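PDB 1BF6: phosphotriesterase homology protein from Escherichia coli, which hydrolyses phosphorylated glyceryl acetates, and also aromatic acetates and propionates, with two zinc ions bound per subunit. Local coordinates for residues Lys220-Ala223 / Met224-Leu228; Ser247-Lys250 / Ala251-Gly254; Thr263-Pro266 / Gln267-Ser271. One frame throughout, in Å; residues are numbered along the deposited sequence.

In the fold
The three contacts are local and follow one another along the last third of a TIM-barrel chain. Interactions 1 and 3 lie on neighbouring helices, 218-230 and 259-270, and are partly buried. They touch: I222 packs on F264 and Q267, and H226 NE2 meets S271 OG. Their centres are about 12 Å apart. Both rest on helical i to i+4 bonding, which in interaction 3 is kinked at P266, with apolar side chains turned into the helix interface. Interaction 2 is a surface contact in the loop between strand 237-239 and helix 259-270, and it touches neither of the others. It is held by backbone turns, glycines and waters, with little apolar contact inside it.

Interaction 1: Lys220-Ala223 / Met224-Leu228; sequences KRIA and MLHAL
I222 and H226 sit one turn apart on helix 218-230, and their side chains lie alongside each other, pointing the same way. The helix is the crossover of a beta-alpha-beta unit in the TIM barrel. Strand 204-207 precedes it and strand 237-239 follows.

The backbone bonds are the regular i to i+4 set. M224 N donates to K220 O at 3.0 Å and L225 N to R221 O at 2.9 Å. H226 N donates to I222 O and A227 N to A223 O in the same manner.

Two CG carbons lie close to carbonyl oxygens of the preceding turn. In M224, chi1 of -73° sets CG beside the backbone N, and CG comes to 3.5 Å from K220 O. L225 does likewise, with CG 3.4 Å from R221 O. The apolar packing lies beyond this. M224 bends at its last torsion and packs on Y216 and F207. M224, L225 and L228 face F207 on strand 204-207; I222, with L225, meets F264 on helix 259-270.

The polar ends find partners elsewhere. R221 is buried, and its guanidinium is gripped by three side chains: NE by D187, NH1 by D218 and NH2 by T209 OG1. These should fix its rotation. Its side chain is about 8 Å from that of the zinc ligand H185. The H226 ring has NE2 hydrogen-bonded to S271 OG and meets the F273 ring edge-to-face, so it too is held in place.

At the ring edge I222 O lies near the H226 ring plane, 3.1 Å from H226 CD2, and I222 CG2 is 3.7 Å from that same carbon.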
loop_
_atom_site.group_PDB
_atom_site.type_symbol
_atom_site.label_atom_id
_atom_site.label_comp_id
_atom_site.label_asym_id
_atom_site.label_seq_id
_atom_site.Cartn_x
_atom_site.Cartn_y
_atom_site.Cartn_z
ATOM N N LYS A 220 -15.909 -12.518 2.847
ATOM C CA LYS A 220 -15.059 -13.374 2.032
ATOM C C LYS A 220 -13.576 -13.099 2.281
ATOM O O LYS A 220 -12.758 -14.003 2.155
ATOM C CB LYS A 220 -15.426 -13.259 0.561
ATOM C CG LYS A 220 -16.779 -13.862 0.256
ATOM C CD LYS A 220 -17.058 -13.931 -1.229
ATOM C CE LYS A 220 -18.389 -14.637 -1.470
ATOM N NZ LYS A 220 -18.644 -14.899 -2.914
ATOM N N ARG A 221 -13.242 -11.863 2.647
ATOM C CA ARG A 221 -11.861 -11.510 2.986
ATOM C C ARG A 221 -11.535 -12.290 4.274
ATOM O O ARG A 221 -10.465 -12.897 4.401
ATOM C CB ARG A 221 -11.712 -9.998 3.253
ATOM C CG ARG A 221 -11.908 -9.089 2.029
ATOM C CD ARG A 221 -11.576 -7.640 2.362
ATOM N NE ARG A 221 -11.614 -6.812 1.156
ATOM C CZ ARG A 221 -12.718 -6.290 0.619
ATOM N NH1 ARG A 221 -13.907 -6.472 1.188
ATOM N NH2 ARG A 221 -12.648 -5.677 -0.559
ATOM N N ILE A 222 -12.486 -12.300 5.210
ATOM C CA ILE A 222 -12.317 -13.017 6.475
ATOM C C ILE A 222 -12.117 -14.515 6.223
ATOM O O ILE A 222 -11.222 -15.124 6.817
ATOM C CB ILE A 222 -13.515 -12.729 7.452
ATOM C CG1 ILE A 222 -13.329 -11.339 8.076
ATOM C CG2 ILE A 222 -13.614 -13.805 8.534
ATOM C CD1 ILE A 222 -14.544 -10.823 8.829
ATOM N N ALA A 223 -12.892 -15.086 5.298
ATOM C CA ALA A 223 -12.779 -16.507 4.964
ATOM C C ALA A 223 -11.372 -16.807 4.403
ATOM O O ALA A 223 -10.779 -17.837 4.736
ATOM C CB ALA A 223 -13.845 -16.905 3.972
ATOM N N MET A 224 -10.845 -15.906 3.568
ATOM C CA MET A 224 -9.505 -16.099 3.007
ATOM C C MET A 224 -8.459 -15.969 4.106
ATOM O O MET A 224 -7.498 -16.735 4.131
ATOM C CB MET A 224 -9.211 -15.117 1.857
ATOM C CG MET A 224 -9.951 -15.447 0.567
ATOM S SD MET A 224 -9.108 -14.858 -0.943
ATOM C CE MET A 224 -9.431 -13.121 -0.828
ATOM N N LEU A 225 -8.642 -15.029 5.032
ATOM C CA LEU A 225 -7.678 -14.896 6.122
ATOM C C LEU A 225 -7.636 -16.187 6.950
ATOM O O LEU A 225 -6.567 -16.626 7.366
ATOM C CB LEU A 225 -7.981 -13.684 6.996
ATOM C CG LEU A 225 -7.676 -12.336 6.341
ATOM C CD1 LEU A 225 -8.133 -11.193 7.245
ATOM C CD2 LEU A 225 -6.168 -12.226 6.042
ATOM N N HIS A 226 -8.795 -16.816 7.144
ATOM C CA HIS A 226 -8.859 -18.071 7.889
ATOM C C HIS A 226 -8.083 -19.180 7.184
ATOM O O HIS A 226 -7.425 -19.992 7.834
ATOM C CB HIS A 226 -10.313 -18.508 8.110
ATOM C CG HIS A 226 -10.944 -17.889 9.318
ATOM N ND1 HIS A 226 -10.923 -18.495 10.556
ATOM C CD2 HIS A 226 -11.544 -16.688 9.497
ATOM C CE1 HIS A 226 -11.476 -17.691 11.446
ATOM N NE2 HIS A 226 -11.858 -16.588 10.830
ATOM N N ALA A 227 -8.151 -19.207 5.855
ATOM C CA ALA A 227 -7.439 -20.217 5.064
ATOM C C ALA A 227 -5.932 -20.063 5.301
ATOM O O ALA A 227 -5.212 -21.050 5.443
ATOM C CB ALA A 227 -7.766 -20.060 3.576
ATOM N N LEU A 228 -5.476 -18.819 5.385
ATOM C CA LEU A 228 -4.065 -18.523 5.617
ATOM C C LEU A 228 -3.663 -18.880 7.049
ATOM O O LEU A 228 -2.622 -19.491 7.278
ATOM C CB LEU A 228 -3.776 -17.051 5.300
ATOM C CG LEU A 228 -4.096 -16.716 3.832
ATOM C CD1 LEU A 228 -3.799 -15.252 3.550
ATOM C CD2 LEU A 228 -3.325 -17.632 2.886
#

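Interaction 2: Ser247-Lys250 / Ala251-Gly254; sequences SHLK and ANGG
In the loop that joins strand 237-239 to helix 259-270, L249 O accepts two backbone N-H groups from the residues after it. N252 N lies 3.1 Å from L249 O and G254 N lies 2.8 Å from it. The two donors reach L249 O from opposite faces of its carbonyl plane. A third bond runs from G253 N to K250 O at 2.9 Å, again from above the carbonyl plane.

Together the G254-to-L249 and G253-to-K250 bonds make a Schellman motif, here closing a short 3-10 turn at K250 and A251. G253 takes the left-handed conformation the motif needs, with phi 83°. A side chain there would press on the carbonyl oxygen of N252. G254 is more tightly placed. Its CA lies 3.2 Å from S247 O in a CA-H...O contact, and a CB would run into S247 O and L249 O.

Two waters stitch the turn. One donates to S247 O and N252 O. The other donates to K250 O at 2.7 Å and to G254 O.

The side chains anchor the loop outward. N252 CG stands beside its own backbone N (chi1 -65°), which sets the amide alongside L249, with N252 ND2 4.0 Å from L249 CB. That amide nitrogen is bonded to R246 O and Q31 OE1. K250 NZ forms salt bridges with D41, E38 and D258, and S247 OG bonds to D26. H248 points away from the turn, and its side chain is about 9 Å from a zinc ion.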
loop_
_atom_site.group_PDB
_atom_site.type_symbol
_atom_site.label_atom_id
_atom_site.label_comp_id
_atom_site.label_asym_id
_atom_site.label_seq_id
_atom_site.Cartn_x
_atom_site.Cartn_y
_atom_site.Cartn_z
ATOM N N SER A 247 -15.227 10.804 0.285
ATOM C CA SER A 247 -16.425 10.104 0.740
ATOM C C SER A 247 -16.129 8.913 1.653
ATOM O O SER A 247 -17.041 8.339 2.253
ATOM C CB SER A 247 -17.313 9.691 -0.448
ATOM O OG SER A 247 -16.672 8.790 -1.331
ATOM N N HIS A 248 -14.854 8.535 1.744
ATOM C CA HIS A 248 -14.432 7.438 2.619
ATOM C C HIS A 248 -14.225 7.952 4.058
ATOM O O HIS A 248 -14.238 7.172 5.012
ATOM C CB HIS A 248 -13.119 6.806 2.118
ATOM C CG HIS A 248 -13.239 6.077 0.813
ATOM N ND1 HIS A 248 -12.159 5.866 -0.021
ATOM C CD2 HIS A 248 -14.294 5.472 0.217
ATOM C CE1 HIS A 248 -12.541 5.156 -1.068
ATOM N NE2 HIS A 248 -13.832 4.905 -0.948
ATOM N N LEU A 249 -13.999 9.255 4.195
ATOM C CA LEU A 249 -13.771 9.892 5.486
ATOM C C LEU A 249 -15.060 9.953 6.316
ATOM O O LEU A 249 -16.144 10.135 5.774
ATOM C CB LEU A 249 -13.211 11.299 5.283
ATOM C CG LEU A 249 -11.936 11.409 4.417
ATOM C CD1 LEU A 249 -11.451 12.858 4.423
ATOM C CD2 LEU A 249 -10.851 10.470 4.928
ATOM N N LYS A 250 -14.930 9.766 7.627
ATOM C CA LYS A 250 -16.091 9.784 8.523
ATOM C C LYS A 250 -16.849 11.116 8.495
ATOM O O LYS A 250 -18.078 11.122 8.497
ATOM C CB LYS A 250 -15.683 9.403 9.960
ATOM C CG LYS A 250 -15.154 7.964 10.072
ATOM C CD LYS A 250 -15.150 7.419 11.495
ATOM C CE LYS A 250 -14.167 8.133 12.394
ATOM N NZ LYS A 250 -12.757 7.808 12.045
ATOM N N ALA A 251 -16.120 12.231 8.445
ATOM C CA ALA A 251 -16.728 13.564 8.401
ATOM C C ALA A 251 -17.633 13.757 7.174
ATOM O O ALA A 251 -18.494 14.636 7.174
ATOM C CB ALA A 251 -15.650 14.644 8.431
ATOM N N ASN A 252 -17.414 12.950 6.135
ATOM C CA ASN A 252 -18.209 13.004 4.908
ATOM C C ASN A 252 -19.199 11.846 4.800
ATOM O O ASN A 252 -19.669 11.524 3.715
ATOM C CB ASN A 252 -17.294 13.028 3.679
ATOM C CG ASN A 252 -16.463 14.275 3.611
ATOM O OD1 ASN A 252 -16.949 15.366 3.897
ATOM N ND2 ASN A 252 -15.190 14.127 3.259
ATOM N N GLY A 253 -19.504 11.214 5.933
ATOM C CA GLY A 253 -20.440 10.099 5.947
ATOM C C GLY A 253 -19.841 8.760 5.580
ATOM O O GLY A 253 -20.566 7.820 5.263
ATOM N N GLY A 254 -18.513 8.681 5.597
ATOM C CA GLY A 254 -17.834 7.442 5.262
ATOM C C GLY A 254 -17.491 6.580 6.474
ATOM O O GLY A 254 -17.952 6.830 7.591
HETATM O O HOH W 1 -19.791 8.655 2.114
HETATM O O HOH W 2 -19.513 8.899 8.812
#

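Interaction 3: Thr263-Pro266 / Gln267-Ser271; sequences TFIP and QLRQS
The backbone from T263 to Q270 is helical, with Q267 N, L268 N, R269 N and Q270 N bonded to the carbonyl oxygens four residues before, and R269 N to I265 O is the shortest at 2.8 Å. The helix is kinked at P266, whose N has no bond to the turn before.

Q267 runs back alongside T263, pointing the same way. With chi1 at -65°, Q267 CG stands beside its own backbone N and 3.2 Å from T263 O. The extended chain then brings Q267 OE1 to 3.8 Å from T263 CG2. A glycine in place of Q267 would probably leave T263 CG2 without its neighbour and open a gap beside T263 O.

R269 bends at chi3 (-59°) and folds back over the preceding turn. Its NH1 is 3.5 Å from I265 CG2, its NH2 is 3.8 Å from P266 CG, and I265 O lies over one face of the guanidinium, toward its rim. NH1 is also hydrogen-bonded to Q275 OE1, which steadies the group. On the inner side, L268 CD2 is 3.9 Å from I265 CD1. Near the helix end, S271 OG donates a hydrogen bond to L268 O at 2.7 Å.

The inward residues serve two neighbours. F264 packs on I222 and L225 of helix 218-230, while I265 and L268 meet V278 and M281 of helix 275-289. This is the helix-against-helix packing of the outer layer of a TIM barrel.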
loop_
_atom_site.group_PDB
_atom_site.type_symbol
_atom_site.label_atom_id
_atom_site.label_comp_id
_atom_site.label_asym_id
_atom_site.label_seq_id
_atom_site.Cartn_x
_atom_site.Cartn_y
_atom_site.Cartn_z
ATOM N N THR A 263 -14.374 -2.060 13.308
ATOM C CA THR A 263 -15.290 -3.010 12.699
ATOM C C THR A 263 -14.727 -4.308 12.127
ATOM O O THR A 263 -15.190 -5.383 12.492
ATOM C CB THR A 263 -16.134 -2.302 11.594
ATOM O OG1 THR A 263 -16.734 -1.121 12.134
ATOM C CG2 THR A 263 -17.195 -3.216 11.039
ATOM N N PHE A 264 -13.741 -4.225 11.229
ATOM C CA PHE A 264 -13.210 -5.432 10.604
ATOM C C PHE A 264 -12.494 -6.401 11.547
ATOM O O PHE A 264 -12.809 -7.588 11.553
ATOM C CB PHE A 264 -12.297 -5.090 9.422
ATOM C CG PHE A 264 -11.908 -6.294 8.601
ATOM C CD1 PHE A 264 -12.793 -6.839 7.680
ATOM C CD2 PHE A 264 -10.658 -6.903 8.768
ATOM C CE1 PHE A 264 -12.450 -7.972 6.934
ATOM C CE2 PHE A 264 -10.315 -8.030 8.025
ATOM C CZ PHE A 264 -11.210 -8.563 7.111
ATOM N N ILE A 265 -11.516 -5.907 12.306
ATOM C CA ILE A 265 -10.780 -6.767 13.243
ATOM C C ILE A 265 -11.732 -7.381 14.290
ATOM O O ILE A 265 -11.588 -8.552 14.640
ATOM C CB ILE A 265 -9.554 -6.040 13.867
ATOM C CG1 ILE A 265 -8.508 -5.764 12.769
ATOM C CG2 ILE A 265 -8.926 -6.882 14.993
ATOM C CD1 ILE A 265 -8.045 -7.018 12.022
ATOM N N PRO A 266 -12.702 -6.596 14.818
ATOM C CA PRO A 266 -13.622 -7.207 15.794
ATOM C C PRO A 266 -14.373 -8.394 15.165
ATOM O O PRO A 266 -14.527 -9.430 15.799
ATOM C CB PRO A 266 -14.550 -6.055 16.146
ATOM C CG PRO A 266 -13.607 -4.905 16.187
ATOM C CD PRO A 266 -12.778 -5.128 14.900
ATOM N N GLN A 267 -14.769 -8.281 13.894
ATOM C CA GLN A 267 -15.468 -9.378 13.208
ATOM C C GLN A 267 -14.533 -10.562 13.000
ATOM O O GLN A 267 -14.951 -11.713 13.070
ATOM C CB GLN A 267 -16.051 -8.921 11.856
ATOM C CG GLN A 267 -17.159 -7.877 11.984
ATOM C CD GLN A 267 -17.564 -7.237 10.648
ATOM O OE1 GLN A 267 -18.666 -6.697 10.526
ATOM N NE2 GLN A 267 -16.669 -7.265 9.665
ATOM N N LEU A 268 -13.260 -10.259 12.745
ATOM C CA LEU A 268 -12.239 -11.280 12.550
ATOM C C LEU A 268 -12.040 -12.038 13.877
ATOM O O LEU A 268 -12.008 -13.267 13.899
ATOM C CB LEU A 268 -10.928 -10.620 12.106
ATOM C CG LEU A 268 -9.826 -11.553 11.604
ATOM C CD1 LEU A 268 -10.360 -12.411 10.467
ATOM C CD2 LEU A 268 -8.622 -10.729 11.143
ATOM N N ARG A 269 -11.910 -11.306 14.977
ATOM C CA ARG A 269 -11.748 -11.945 16.283
ATOM C C ARG A 269 -12.998 -12.776 16.622
ATOM O O ARG A 269 -12.896 -13.894 17.143
ATOM C CB ARG A 269 -11.473 -10.910 17.377
ATOM C CG ARG A 269 -10.070 -10.305 17.342
ATOM C CD ARG A 269 -9.752 -9.543 18.608
ATOM N NE ARG A 269 -10.707 -8.459 18.835
ATOM C CZ ARG A 269 -10.427 -7.163 18.730
ATOM N NH1 ARG A 269 -9.197 -6.752 18.442
ATOM N NH2 ARG A 269 -11.387 -6.266 18.943
ATOM N N GLN A 270 -14.172 -12.259 16.266
ATOM C CA GLN A 270 -15.423 -12.972 16.523
ATOM C C GLN A 270 -15.475 -14.291 15.762
ATOM O O GLN A 270 -15.977 -15.291 16.276
ATOM C CB GLN A 270 -16.634 -12.089 16.181
ATOM C CG GLN A 270 -16.839 -10.931 17.168
ATOM C CD GLN A 270 -17.604 -9.748 16.570
ATOM O OE1 GLN A 270 -18.305 -9.876 15.553
ATOM N NE2 GLN A 270 -17.458 -8.582 17.197
ATOM N N SER A 271 -14.904 -14.312 14.558
ATOM C CA SER A 271 -14.886 -15.525 13.753
ATOM C C SER A 271 -13.844 -16.534 14.240
ATOM O O SER A 271 -13.749 -17.633 13.690
ATOM C CB SER A 271 -14.644 -15.198 12.271
ATOM O OG SER A 271 -13.345 -14.672 12.061
#